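Side-chain contacts in phosphoglycerol transferase GacH (Streptococcus pyogenes MGAS5005, PDB 6DGM), which probably transfers glycerol phosphate onto streptococcal rhamnose polysaccharides, the chain here being its C-terminal, metal-binding, sulfatase-like portion: residues 100-103 against 104-107; 174-178 against 179-183; 228-231 against 232-236; 271-274 against 275-278; 285-288 against 289-292. All coordinates share one frame; numbering follows the deposited sequence.

Contact 1 (100-103 against 104-107)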
loop_
_atom_site.group_PDB
_atom_site.type_symbol
_atom_site.label_atom_id
_atom_site.label_comp_id
_atom_site.label_asym_id
_atom_site.label_seq_id
_atom_site.Cartn_x
_atom_site.Cartn_y
_atom_site.Cartn_z
ATOM N N LEU A 100 0.976 5.028 -9.485
ATOM C CA LEU A 100 1.952 5.949 -10.057
ATOM C C LEU A 100 3.078 6.177 -9.046
ATOM O O LEU A 100 2.804 6.656 -7.933
ATOM C CB LEU A 100 1.276 7.271 -10.387
ATOM C CG LEU A 100 0.153 7.188 -11.435
ATOM C CD1 LEU A 100 -0.552 8.518 -11.593
ATOM C CD2 LEU A 100 0.691 6.695 -12.788
ATOM N N PRO A 101 4.325 5.835 -9.364
ATOM C CA PRO A 101 5.377 5.926 -8.339
ATOM C C PRO A 101 5.799 7.350 -8.018
ATOM O O PRO A 101 6.026 8.191 -8.897
ATOM C CB PRO A 101 6.544 5.124 -8.926
ATOM C CG PRO A 101 6.295 5.131 -10.408
ATOM C CD PRO A 101 4.812 5.189 -10.600
ATOM N N PHE A 102 5.970 7.589 -6.719
ATOM C CA PHE A 102 6.495 8.863 -6.234
ATOM C C PHE A 102 7.858 9.158 -6.833
ATOM O O PHE A 102 8.180 10.318 -7.105
ATOM C CB PHE A 102 6.587 8.767 -4.707
ATOM C CG PHE A 102 6.681 10.086 -3.985
ATOM C CD1 PHE A 102 6.615 11.299 -4.643
ATOM C CD2 PHE A 102 6.799 10.088 -2.608
ATOM C CE1 PHE A 102 6.679 12.492 -3.937
ATOM C CE2 PHE A 102 6.866 11.275 -1.903
ATOM C CZ PHE A 102 6.804 12.472 -2.564
ATOM N N TYR A 103 8.670 8.127 -7.061
ATOM C CA TYR A 103 10.023 8.346 -7.543
ATOM C C TYR A 103 10.072 8.945 -8.943
ATOM O O TYR A 103 11.147 9.405 -9.345
ATOM C CB TYR A 103 10.866 7.064 -7.462
ATOM C CG TYR A 103 10.395 5.874 -8.245
ATOM C CD1 TYR A 103 10.404 5.878 -9.641
ATOM C CD2 TYR A 103 9.993 4.706 -7.601
ATOM C CE1 TYR A 103 9.980 4.791 -10.360
ATOM C CE2 TYR A 103 9.580 3.613 -8.312
ATOM C CZ TYR A 103 9.574 3.654 -9.703
ATOM O OH TYR A 103 9.151 2.567 -10.437
ATOM N N ASN A 104 8.955 8.959 -9.674
ATOM C CA ASN A 104 8.907 9.594 -10.986
ATOM C C ASN A 104 8.404 11.028 -10.941
ATOM O O ASN A 104 8.498 11.732 -11.952
ATOM C CB ASN A 104 8.054 8.790 -11.960
ATOM C CG ASN A 104 8.784 7.586 -12.497
ATOM O OD1 ASN A 104 10.023 7.527 -12.456
ATOM N ND2 ASN A 104 8.026 6.628 -13.043
ATOM N N PHE A 105 7.916 11.487 -9.795
ATOM C CA PHE A 105 7.531 12.881 -9.675
ATOM C C PHE A 105 8.736 13.720 -9.269
ATOM O O PHE A 105 9.788 13.204 -8.892
ATOM C CB PHE A 105 6.409 13.034 -8.647
ATOM C CG PHE A 105 5.075 12.518 -9.114
ATOM C CD1 PHE A 105 4.394 13.137 -10.158
ATOM C CD2 PHE A 105 4.510 11.413 -8.525
ATOM C CE1 PHE A 105 3.167 12.659 -10.578
ATOM C CE2 PHE A 105 3.284 10.936 -8.938
ATOM C CZ PHE A 105 2.611 11.545 -9.954
ATOM N N SER A 106 8.573 15.032 -9.364
ATOM C CA SER A 106 9.644 15.950 -9.010
ATOM C C SER A 106 9.975 15.843 -7.527
ATOM O O SER A 106 9.108 15.595 -6.690
ATOM C CB SER A 106 9.208 17.379 -9.326
ATOM O OG SER A 106 10.071 18.293 -8.681
ATOM N N SER A 107 11.259 16.031 -7.198
ATOM C CA SER A 107 11.658 16.054 -5.800
ATOM C C SER A 107 11.029 17.216 -5.036
ATOM O O SER A 107 10.974 17.170 -3.804
ATOM C CB SER A 107 13.181 16.133 -5.677
ATOM O OG SER A 107 13.767 14.948 -6.180
HETATM O O HOH W 1 10.583 12.182 -6.208
#
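Tyr103 and Asn104 run side by side and point the same way, yet their flat groups stand almost perpendicular, with the phenol ring and the amide plane 85° apart. The amide oxygen comes up to the ring at its edge: Asn104 OD1 lies 3.3 Å from Tyr103 CD1, near the plane of the ring. Tyr103 reaches this place because its CG is folded between the backbone N and the carbonyl carbon (chi1 60°), a rotation that also swings the ring back over Pro101, whose CB sits 3.4 Å above the ring plane and over its centre. On its other branch the amide meets the same proline, with Asn104 ND2 3.5 Å from Pro101 CG.

The backbone that carries these side chains is a short 3-10 turn. Asn104 N bonds to Pro101 O at 3.1 Å and Phe105 N to Phe102 O at 2.9 Å. The Phe105 ring lies alongside the turn, with CD2 3.6 Å from Pro101 O and its edge toward Phe102 CA. A water bonded to both Phe102 O and Phe105 O bridges the same turn.

Helix 349-365 supplies the partners of the amide nitrogen. Gln355 and Gln362 both accept from Asn104 ND2, and Gln362 also donates to Pro101 O. The chemistry thus divides the labour: the proline and the ring edge flank the amide, while the two glutamines hold its ND2, and this loop after helix 89-98 is tied to the C-terminal part of the chain.

Contact 2 (174-178 against 179-183)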
loop_
_atom_site.group_PDB
_atom_site.type_symbol
_atom_site.label_atom_id
_atom_site.label_comp_id
_atom_site.label_asym_id
_atom_site.label_seq_id
_atom_site.Cartn_x
_atom_site.Cartn_y
_atom_site.Cartn_z
ATOM N N GLU A 174 -11.826 1.300 21.060
ATOM C CA GLU A 174 -10.952 1.054 22.192
ATOM C C GLU A 174 -9.540 1.427 21.776
ATOM O O GLU A 174 -9.186 1.346 20.592
ATOM C CB GLU A 174 -10.939 -0.416 22.593
ATOM C CG GLU A 174 -12.279 -0.941 23.059
ATOM C CD GLU A 174 -12.214 -2.420 23.391
ATOM O OE1 GLU A 174 -11.798 -3.216 22.508
ATOM O OE2 GLU A 174 -12.547 -2.777 24.543
ATOM N N ASN A 175 -8.752 1.866 22.751
ATOM C CA ASN A 175 -7.364 2.218 22.513
ATOM C C ASN A 175 -6.473 1.090 23.013
ATOM O O ASN A 175 -6.751 0.468 24.040
ATOM C CB ASN A 175 -6.960 3.479 23.272
ATOM C CG ASN A 175 -7.630 4.737 22.785
ATOM O OD1 ASN A 175 -7.503 5.781 23.428
ATOM N ND2 ASN A 175 -8.331 4.670 21.674
ATOM N N VAL A 176 -5.423 0.812 22.260
ATOM C CA VAL A 176 -4.315 -0.043 22.663
ATOM C C VAL A 176 -3.081 0.833 22.462
ATOM O O VAL A 176 -2.771 1.236 21.324
ATOM C CB VAL A 176 -4.249 -1.331 21.843
ATOM C CG1 VAL A 176 -2.895 -1.989 21.976
ATOM C CG2 VAL A 176 -5.374 -2.286 22.278
ATOM N N GLY A 177 -2.412 1.174 23.558
ATOM C CA GLY A 177 -1.528 2.324 23.551
ATOM C C GLY A 177 -2.339 3.602 23.687
ATOM O O GLY A 177 -3.425 3.617 24.262
ATOM N N LEU A 178 -1.790 4.693 23.165
ATOM C CA LEU A 178 -2.463 5.980 23.266
ATOM C C LEU A 178 -3.560 6.181 22.221
ATOM O O LEU A 178 -4.406 7.070 22.400
ATOM C CB LEU A 178 -1.438 7.098 23.099
ATOM C CG LEU A 178 -0.356 7.142 24.172
ATOM C CD1 LEU A 178 0.686 8.157 23.801
ATOM C CD2 LEU A 178 -0.987 7.459 25.518
ATOM N N LEU A 179 -3.570 5.390 21.152
ATOM C CA LEU A 179 -4.396 5.648 19.978
ATOM C C LEU A 179 -5.329 4.468 19.713
ATOM O O LEU A 179 -5.273 3.436 20.390
ATOM C CB LEU A 179 -3.501 5.975 18.777
ATOM C CG LEU A 179 -2.526 7.138 19.021
ATOM C CD1 LEU A 179 -1.457 7.175 17.963
ATOM C CD2 LEU A 179 -3.285 8.460 19.064
ATOM N N THR A 180 -6.186 4.634 18.709
ATOM C CA THR A 180 -7.219 3.648 18.418
ATOM C C THR A 180 -6.588 2.309 18.058
ATOM O O THR A 180 -5.689 2.234 17.216
ATOM C CB THR A 180 -8.071 4.100 17.235
ATOM O OG1 THR A 180 -8.751 5.321 17.518
ATOM C CG2 THR A 180 -9.116 3.051 16.900
ATOM N N SER A 181 -7.076 1.243 18.685
ATOM C CA SER A 181 -6.467 -0.061 18.464
ATOM C C SER A 181 -6.707 -0.591 17.046
ATOM O O SER A 181 -7.724 -0.310 16.398
ATOM C CB SER A 181 -7.033 -1.092 19.442
ATOM O OG SER A 181 -8.410 -1.336 19.211
ATOM N N ASP A 182 -5.764 -1.416 16.592
ATOM C CA ASP A 182 -5.975 -2.158 15.350
ATOM C C ASP A 182 -7.156 -3.119 15.481
ATOM O O ASP A 182 -7.880 -3.338 14.509
ATOM C CB ASP A 182 -4.709 -2.921 14.958
ATOM C CG ASP A 182 -3.605 -2.016 14.448
ATOM O OD1 ASP A 182 -3.833 -0.812 14.217
ATOM O OD2 ASP A 182 -2.487 -2.529 14.258
ATOM N N LYS A 183 -7.387 -3.676 16.680
ATOM C CA LYS A 183 -8.568 -4.518 16.875
ATOM C C LYS A 183 -9.836 -3.759 16.503
ATOM O O LYS A 183 -10.716 -4.299 15.819
ATOM C CB LYS A 183 -8.636 -5.009 18.320
ATOM C CG LYS A 183 -9.864 -5.842 18.660
ATOM C CD LYS A 183 -9.773 -6.303 20.112
ATOM C CE LYS A 183 -10.938 -7.188 20.483
ATOM N NZ LYS A 183 -10.774 -7.701 21.884
HETATM O O HOH W 2 -9.280 -2.981 21.125
HETATM O O HOH W 3 -9.283 6.460 20.028
HETATM O O HOH W 4 -1.563 3.409 20.352
#
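Ser181 N makes the shortest direct hydrogen bond between 174-178 and 179-183, reaching Glu174 O at 2.8 Å. It is a nearly straight bond (172° at the hydrogen). Side chains of the two segments meet as well: Val176 CG2 presses on Ser181 CB at 3.5 Å, tighter than usual for two carbons. The valine branch can do so because CG2 lies beside its own backbone N while CG1 takes the position anti to that N (chi1 163°).

The tight hairpin formed here turns at Gly177 and Leu178, with Gly177 at a positive phi. Next to the turn the pairing is loose. Val176 N points to Leu179 O through a long, bent bond, whereas in the other direction a water lies between the strands, 2.7 Å from Val176 O and 2.9 Å from Leu179 N. Waters also join the side chains along the edges. One lies 2.6 Å from Asn175 ND2 and 2.8 Å from Thr180 OG1; another sits between Glu174 OE1 and Ser181 OG. The serine hydroxyl has a further partner in Thr184 OG1, which also accepts from Glu174 N, and this links the residue before the first strand to the first turn of the helix. The opposite charges of Glu174 and Lys183 face each other without touching.

Ser181 is the N-cap of helix 182-192, so strand 179-180 runs almost directly into that helix. Val176 packs on Leu241 and Phe244 of helix 229-257, and Leu179 lies on the side of the manganese site, its side chain about 7 Å from that of Glu47.

Contact 3 (228-231 against 232-236)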
loop_
_atom_site.group_PDB
_atom_site.type_symbol
_atom_site.label_atom_id
_atom_site.label_comp_id
_atom_site.label_asym_id
_atom_site.label_seq_id
_atom_site.Cartn_x
_atom_site.Cartn_y
_atom_site.Cartn_z
ATOM N N THR A 228 20.342 5.423 23.294
ATOM C CA THR A 228 20.000 6.137 24.507
ATOM C C THR A 228 18.873 5.407 25.243
ATOM O O THR A 228 18.185 4.542 24.689
ATOM C CB THR A 228 19.509 7.540 24.172
ATOM O OG1 THR A 228 18.285 7.449 23.438
ATOM C CG2 THR A 228 20.550 8.295 23.347
ATOM N N GLU A 229 18.671 5.785 26.509
ATOM C CA GLU A 229 17.549 5.233 27.262
ATOM C C GLU A 229 16.234 5.479 26.537
ATOM O O GLU A 229 15.388 4.580 26.442
ATOM C CB GLU A 229 17.523 5.856 28.655
ATOM C CG GLU A 229 18.701 5.457 29.542
ATOM C CD GLU A 229 19.925 6.398 29.436
ATOM O OE1 GLU A 229 20.062 7.155 28.439
ATOM O OE2 GLU A 229 20.754 6.375 30.371
ATOM N N GLU A 230 16.052 6.693 26.006
ATOM C CA GLU A 230 14.813 7.033 25.309
ATOM C C GLU A 230 14.624 6.182 24.061
ATOM O O GLU A 230 13.517 5.712 23.782
ATOM C CB GLU A 230 14.831 8.518 24.946
ATOM C CG GLU A 230 13.638 9.004 24.130
ATOM C CD GLU A 230 13.706 10.510 23.814
ATOM O OE1 GLU A 230 14.674 11.197 24.236
ATOM O OE2 GLU A 230 12.776 11.002 23.144
ATOM N N GLU A 231 15.689 6.004 23.274
ATOM C CA GLU A 231 15.592 5.169 22.086
ATOM C C GLU A 231 15.208 3.740 22.454
ATOM O O GLU A 231 14.353 3.134 21.797
ATOM C CB GLU A 231 16.914 5.207 21.311
ATOM C CG GLU A 231 17.140 6.548 20.592
ATOM C CD GLU A 231 18.581 6.785 20.135
ATOM O OE1 GLU A 231 19.532 6.128 20.628
ATOM O OE2 GLU A 231 18.766 7.664 19.272
ATOM N N ASN A 232 15.829 3.185 23.496
ATOM C CA ASN A 232 15.502 1.830 23.922
ATOM C C ASN A 232 14.067 1.743 24.426
ATOM O O ASN A 232 13.371 0.756 24.174
ATOM C CB ASN A 232 16.450 1.373 25.031
ATOM C CG ASN A 232 17.799 0.917 24.502
ATOM O OD1 ASN A 232 17.918 0.582 23.329
ATOM N ND2 ASN A 232 18.813 0.877 25.379
ATOM N N HIS A 233 13.608 2.770 25.138
ATOM C CA HIS A 233 12.244 2.748 25.663
ATOM C C HIS A 233 11.229 2.833 24.535
ATOM O O HIS A 233 10.228 2.106 24.535
ATOM C CB HIS A 233 12.049 3.905 26.645
ATOM C CG HIS A 233 10.753 3.844 27.392
ATOM N ND1 HIS A 233 10.428 2.795 28.219
ATOM C CD2 HIS A 233 9.690 4.684 27.414
ATOM C CE1 HIS A 233 9.228 2.994 28.731
ATOM N NE2 HIS A 233 8.760 4.136 28.268
ATOM N N ASN A 234 11.460 3.727 23.569
ATOM C CA ASN A 234 10.573 3.803 22.417
ATOM C C ASN A 234 10.534 2.483 21.653
ATOM O O ASN A 234 9.461 2.017 21.260
ATOM C CB ASN A 234 11.026 4.925 21.488
ATOM C CG ASN A 234 10.528 6.280 21.927
ATOM O OD1 ASN A 234 9.492 6.395 22.561
ATOM N ND2 ASN A 234 11.276 7.316 21.593
ATOM N N LEU A 235 11.697 1.872 21.430
ATOM C CA LEU A 235 11.730 0.611 20.709
ATOM C C LEU A 235 10.971 -0.465 21.469
ATOM O O LEU A 235 10.235 -1.259 20.867
ATOM C CB LEU A 235 13.172 0.174 20.467
ATOM C CG LEU A 235 13.359 -1.184 19.770
ATOM C CD1 LEU A 235 12.717 -1.233 18.379
ATOM C CD2 LEU A 235 14.852 -1.536 19.692
ATOM N N THR A 236 11.146 -0.513 22.797
ATOM C CA THR A 236 10.433 -1.497 23.606
ATOM C C THR A 236 8.930 -1.275 23.541
ATOM O O THR A 236 8.166 -2.226 23.351
ATOM C CB THR A 236 10.947 -1.438 25.045
ATOM O OG1 THR A 236 12.299 -1.902 25.073
ATOM C CG2 THR A 236 10.080 -2.296 25.997
HETATM O O HOH W 5 10.561 9.893 23.040
#
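A capping box opens helix 229-257, and the first turn of that helix is closed by Asn232 N bonding to Thr228 O at 3.0 Å. Thr228 is the N-cap and Glu231 its reciprocal partner. The threonine hydroxyl oxygen, set between its backbone N and carbonyl carbon (chi1 65°), accepts from Glu231 N at 3.0 Å, while Glu231 OE1 accepts from Thr228 N at 2.9 Å. The latter donor meets the carboxylate on its anti side, 32° out of the carboxylate plane. Two N-H groups at the helix start, where no preceding turn can supply carbonyls, are thereby satisfied by side chains, and a carboxylate so close to the N-terminal end is probably stabilised by the helix field.

From there the regular pattern takes over, with His233, Asn234 and Leu235 each bonding through N to the carbonyl four residues earlier. Asn232 lays its side chain near Thr228 O, but its polar end is used on another part of the fold, where OD1 accepts from Gly224 N of strand 222-224. Leu235, on the buried side, touches Ala222 of the same strand and Tyr276, and Glu231 leans on Pro277.

On the solvent-facing side, Glu230 and Asn234 lie side by side and point the same way, one turn apart, with carboxylate and amide planes 64° apart. Glu230 is fully extended, so its acid stands beyond direct bonding range of the amide, and only its CG comes close, 3.9 Å from Asn234 ND2. A water joins the two ends, 2.5 Å from Glu230 OE2 and 3.0 Å from Asn234 ND2.

Contact 4 (271-274 against 275-278). With MN (manganese (II) ion), chain C.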
loop_
_atom_site.group_PDB
_atom_site.type_symbol
_atom_site.label_atom_id
_atom_site.label_comp_id
_atom_site.label_asym_id
_atom_site.label_seq_id
_atom_site.Cartn_x
_atom_site.Cartn_y
_atom_site.Cartn_z
ATOM N N HIS A 271 6.096 2.863 6.453
ATOM C CA HIS A 271 7.469 3.294 6.677
ATOM C C HIS A 271 7.855 2.764 8.055
ATOM O O HIS A 271 6.991 2.351 8.839
ATOM C CB HIS A 271 7.596 4.835 6.670
ATOM C CG HIS A 271 6.577 5.500 7.543
ATOM N ND1 HIS A 271 6.675 5.513 8.921
ATOM C CD2 HIS A 271 5.409 6.112 7.242
ATOM C CE1 HIS A 271 5.611 6.116 9.425
ATOM N NE2 HIS A 271 4.830 6.488 8.428
ATOM N N LEU A 272 9.156 2.764 8.333
ATOM C CA LEU A 272 9.623 2.414 9.665
ATOM C C LEU A 272 9.168 3.473 10.666
ATOM O O LEU A 272 8.988 4.641 10.306
ATOM C CB LEU A 272 11.151 2.342 9.690
ATOM C CG LEU A 272 11.763 0.972 9.404
ATOM C CD1 LEU A 272 11.626 0.566 7.945
ATOM C CD2 LEU A 272 13.207 0.920 9.833
ATOM N N PRO A 273 9.004 3.097 11.935
ATOM C CA PRO A 273 8.800 4.109 12.979
ATOM C C PRO A 273 10.033 4.986 13.112
ATOM O O PRO A 273 11.167 4.518 12.978
ATOM C CB PRO A 273 8.598 3.270 14.236
ATOM C CG PRO A 273 9.423 2.038 13.977
ATOM C CD PRO A 273 9.200 1.748 12.507
ATOM N N GLY A 274 9.808 6.270 13.415
ATOM C CA GLY A 274 10.902 7.213 13.515
ATOM C C GLY A 274 11.500 7.198 14.906
ATOM O O GLY A 274 11.424 8.193 15.646
ATOM N N LEU A 275 12.045 6.053 15.298
ATOM C CA LEU A 275 12.665 5.942 16.605
ATOM C C LEU A 275 14.107 5.478 16.577
ATOM O O LEU A 275 14.764 5.539 17.621
ATOM C CB LEU A 275 11.868 4.998 17.521
ATOM C CG LEU A 275 11.674 3.551 17.038
ATOM C CD1 LEU A 275 12.859 2.659 17.337
ATOM C CD2 LEU A 275 10.393 2.983 17.652
ATOM N N TYR A 276 14.622 5.035 15.415
ATOM C CA TYR A 276 15.974 4.509 15.370
ATOM C C TYR A 276 16.956 5.605 14.970
ATOM O O TYR A 276 16.676 6.382 14.054
ATOM C CB TYR A 276 16.076 3.422 14.304
ATOM C CG TYR A 276 15.153 2.236 14.431
ATOM C CD1 TYR A 276 15.469 1.187 15.289
ATOM C CD2 TYR A 276 13.990 2.136 13.671
ATOM C CE1 TYR A 276 14.659 0.086 15.399
ATOM C CE2 TYR A 276 13.156 1.026 13.776
ATOM C CZ TYR A 276 13.496 0.002 14.652
ATOM O OH TYR A 276 12.681 -1.114 14.746
ATOM N N PRO A 277 18.119 5.663 15.611
ATOM C CA PRO A 277 19.219 6.464 15.064
ATOM C C PRO A 277 19.809 5.777 13.844
ATOM O O PRO A 277 19.687 4.562 13.667
ATOM C CB PRO A 277 20.226 6.517 16.217
ATOM C CG PRO A 277 20.000 5.242 16.943
ATOM C CD PRO A 277 18.516 4.925 16.822
ATOM N N ASP A 278 20.454 6.569 12.981
ATOM C CA ASP A 278 21.044 5.994 11.776
ATOM C C ASP A 278 22.041 4.890 12.109
ATOM O O ASP A 278 22.199 3.943 11.328
ATOM C CB ASP A 278 21.719 7.068 10.927
ATOM C CG ASP A 278 20.734 7.856 10.069
ATOM O OD1 ASP A 278 19.538 7.509 10.014
ATOM O OD2 ASP A 278 21.191 8.842 9.447
HETATM MN MN MN C . 2.698 6.610 8.689
#
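Leu275 folds its CG between the backbone N and the carbonyl carbon (chi1 59°), which turns its side chain back onto Pro273: CD2 rests 3.9 Å from Pro273 CB. The other branch, CD1, lies 3.5 Å above the plane of the Tyr276 ring and over its centre. Tyr276, whose CG lies beside its own N, carries the ring back along the chain, and CE2 meets two apolar groups at once, Leu272 CD2 at 3.9 Å and Pro273 CG at 3.9 Å. The side chains of Leu272 and Tyr276 cross at about a right angle.

The chain reverses here in an inverse gamma turn centred on Gly274. Leu275 N bonds weakly to Pro273 O, 2.9 Å away and well bent.

Upstream, His271 shows how a metal ligand is steadied by its own chain. NE2 binds the manganese at 2.1 Å, and on the other side of the ring ND1 donates to Leu272 O at 2.8 Å, almost straight and in the ring plane, which, with the metal bond, probably fixes the ring's rotation. Glu47, Thr89 and Asp270 bind the same ion, and sn-glycerol-1-phosphate touches the histidine.

The loop leaves strand 263-269 at the manganese and leads on towards strand 290-297. On its way it packs against helix 229-257, with Pro273 and Leu275 on Tyr238.

Contact 5 (285-288 against 289-292)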
loop_
_atom_site.group_PDB
_atom_site.type_symbol
_atom_site.label_atom_id
_atom_site.label_comp_id
_atom_site.label_asym_id
_atom_site.label_seq_id
_atom_site.Cartn_x
_atom_site.Cartn_y
_atom_site.Cartn_z
ATOM N N ILE A 285 22.050 0.598 5.388
ATOM C CA ILE A 285 21.113 1.711 5.486
ATOM C C ILE A 285 19.883 1.492 4.624
ATOM O O ILE A 285 18.855 2.142 4.843
ATOM C CB ILE A 285 21.827 3.044 5.172
ATOM C CG1 ILE A 285 20.986 4.235 5.655
ATOM C CG2 ILE A 285 22.112 3.172 3.677
ATOM C CD1 ILE A 285 20.861 4.347 7.174
ATOM N N GLU A 286 19.940 0.582 3.647
ATOM C CA GLU A 286 18.733 0.296 2.880
ATOM C C GLU A 286 17.586 -0.116 3.797
ATOM O O GLU A 286 16.419 0.171 3.500
ATOM C CB GLU A 286 19.009 -0.772 1.813
ATOM C CG GLU A 286 19.331 -2.165 2.347
ATOM C CD GLU A 286 20.810 -2.364 2.664
ATOM O OE1 GLU A 286 21.580 -1.378 2.627
ATOM O OE2 GLU A 286 21.201 -3.517 2.940
ATOM N N ASN A 287 17.899 -0.753 4.937
ATOM C CA ASN A 287 16.855 -1.241 5.835
ATOM C C ASN A 287 16.117 -0.118 6.549
ATOM O O ASN A 287 15.088 -0.376 7.174
ATOM C CB ASN A 287 17.449 -2.222 6.845
ATOM C CG ASN A 287 17.758 -3.575 6.221
ATOM O OD1 ASN A 287 17.019 -4.053 5.364
ATOM N ND2 ASN A 287 18.850 -4.188 6.640
ATOM N N LYS A 288 16.597 1.119 6.453
ATOM C CA LYS A 288 15.824 2.242 6.979
ATOM C C LYS A 288 14.536 2.469 6.196
ATOM O O LYS A 288 13.639 3.150 6.702
ATOM C CB LYS A 288 16.701 3.487 6.982
ATOM C CG LYS A 288 16.097 4.723 7.587
ATOM C CD LYS A 288 17.178 5.817 7.694
ATOM C CE LYS A 288 16.574 7.168 8.026
ATOM N NZ LYS A 288 17.655 8.212 8.131
ATOM N N TYR A 289 14.413 1.892 4.990
ATOM C CA TYR A 289 13.285 2.156 4.104
ATOM C C TYR A 289 12.596 0.886 3.620
ATOM O O TYR A 289 11.884 0.929 2.610
ATOM C CB TYR A 289 13.739 3.005 2.906
ATOM C CG TYR A 289 14.315 4.325 3.348
ATOM C CD1 TYR A 289 13.488 5.403 3.607
ATOM C CD2 TYR A 289 15.688 4.485 3.558
ATOM C CE1 TYR A 289 13.999 6.619 4.021
ATOM C CE2 TYR A 289 16.211 5.704 3.991
ATOM C CZ TYR A 289 15.358 6.763 4.222
ATOM O OH TYR A 289 15.861 7.965 4.655
ATOM N N LEU A 290 12.748 -0.233 4.328
ATOM C CA LEU A 290 12.167 -1.502 3.904
ATOM C C LEU A 290 11.194 -2.012 4.962
ATOM O O LEU A 290 11.610 -2.456 6.040
ATOM C CB LEU A 290 13.260 -2.535 3.622
ATOM C CG LEU A 290 14.139 -2.227 2.408
ATOM C CD1 LEU A 290 15.313 -3.172 2.339
ATOM C CD2 LEU A 290 13.305 -2.299 1.123
ATOM N N THR A 291 9.904 -1.998 4.625
ATOM C CA THR A 291 8.855 -2.514 5.492
ATOM C C THR A 291 8.379 -3.876 4.983
ATOM O O THR A 291 8.788 -4.355 3.924
ATOM C CB THR A 291 7.673 -1.545 5.521
ATOM O OG1 THR A 291 7.047 -1.542 4.223
ATOM C CG2 THR A 291 8.110 -0.132 5.866
ATOM N N ASP A 292 7.472 -4.490 5.751
ATOM C CA ASP A 292 6.877 -5.780 5.397
ATOM C C ASP A 292 5.580 -5.609 4.626
ATOM O O ASP A 292 4.811 -4.683 4.882
ATOM C CB ASP A 292 6.589 -6.561 6.681
ATOM C CG ASP A 292 7.839 -6.814 7.486
ATOM O OD1 ASP A 292 8.215 -5.928 8.301
ATOM O OD2 ASP A 292 8.469 -7.885 7.276
HETATM O O HOH W 6 13.666 -2.602 7.747
HETATM O O HOH W 7 18.627 8.291 5.364
#
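Lys288 lies over one face of the Tyr289 ring, its carbonyl oxygen nearer the CB end and its CG farther out, while a water lies in plane at the edge by the hydroxyl and Glu286 O sits near the plane at another part of the rim. Lys288 CG makes the CH-pi contact, 4.1 Å from the ring centroid and 24° off the normal. The two side chains lie side by side and point the same way. Lys288 can follow the ring so far because its CG is anti to the backbone N (chi1 -176°) and the rest is extended, bringing Lys288 CE within 3.5 Å of Tyr289 OH. Beyond that the water joins the two ends, 2.9 Å from Lys288 NZ and 2.9 Å from Tyr289 OH. The ammonium group has stronger company in Asp278, with which it forms a salt bridge, and it makes a cation-pi contact with Tyr85.

The backbone here is a 3-10 turn, 285-288, running into strand 290-297 of the large mixed sheet. Tyr289 N closes the turn on Glu286 O at 3.0 Å. Just past the turn, Leu290 folds back across it: CG lies 3.5 Å from Glu286 O, and CD1 is 3.6 Å from Asn287 OD1, the asparagine and leucine side chains crossing at an angle. Leu290 N is buried in this change from turn to strand with no hydrogen-bond partner. Leu290 O, by contrast, receives Arg54 NH2 and also a water 2.7 Å away that donates to Asn287 O as well.

Overall arrangement
Contact 4 is the buried one of the five, largely apolar save for its metal-bound histidine; contacts 3 and 5 lie at the surface, and contacts 1 and 2 are partly buried. Contact 4 touches both surface contacts, contact 3 through packing alone and contact 5 through a salt bridge as well as packing by Leu272. Contacts 4 and 5 share the connection between strands 263-269 and 290-297. Contacts 2 and 3 both lie at helix starts, one a hairpin with bridging waters, the other a capping box. Contact 1, on the opposite side of the chain's centre from contact 2, is joined by glutamines to helix 349-365, far along the chain.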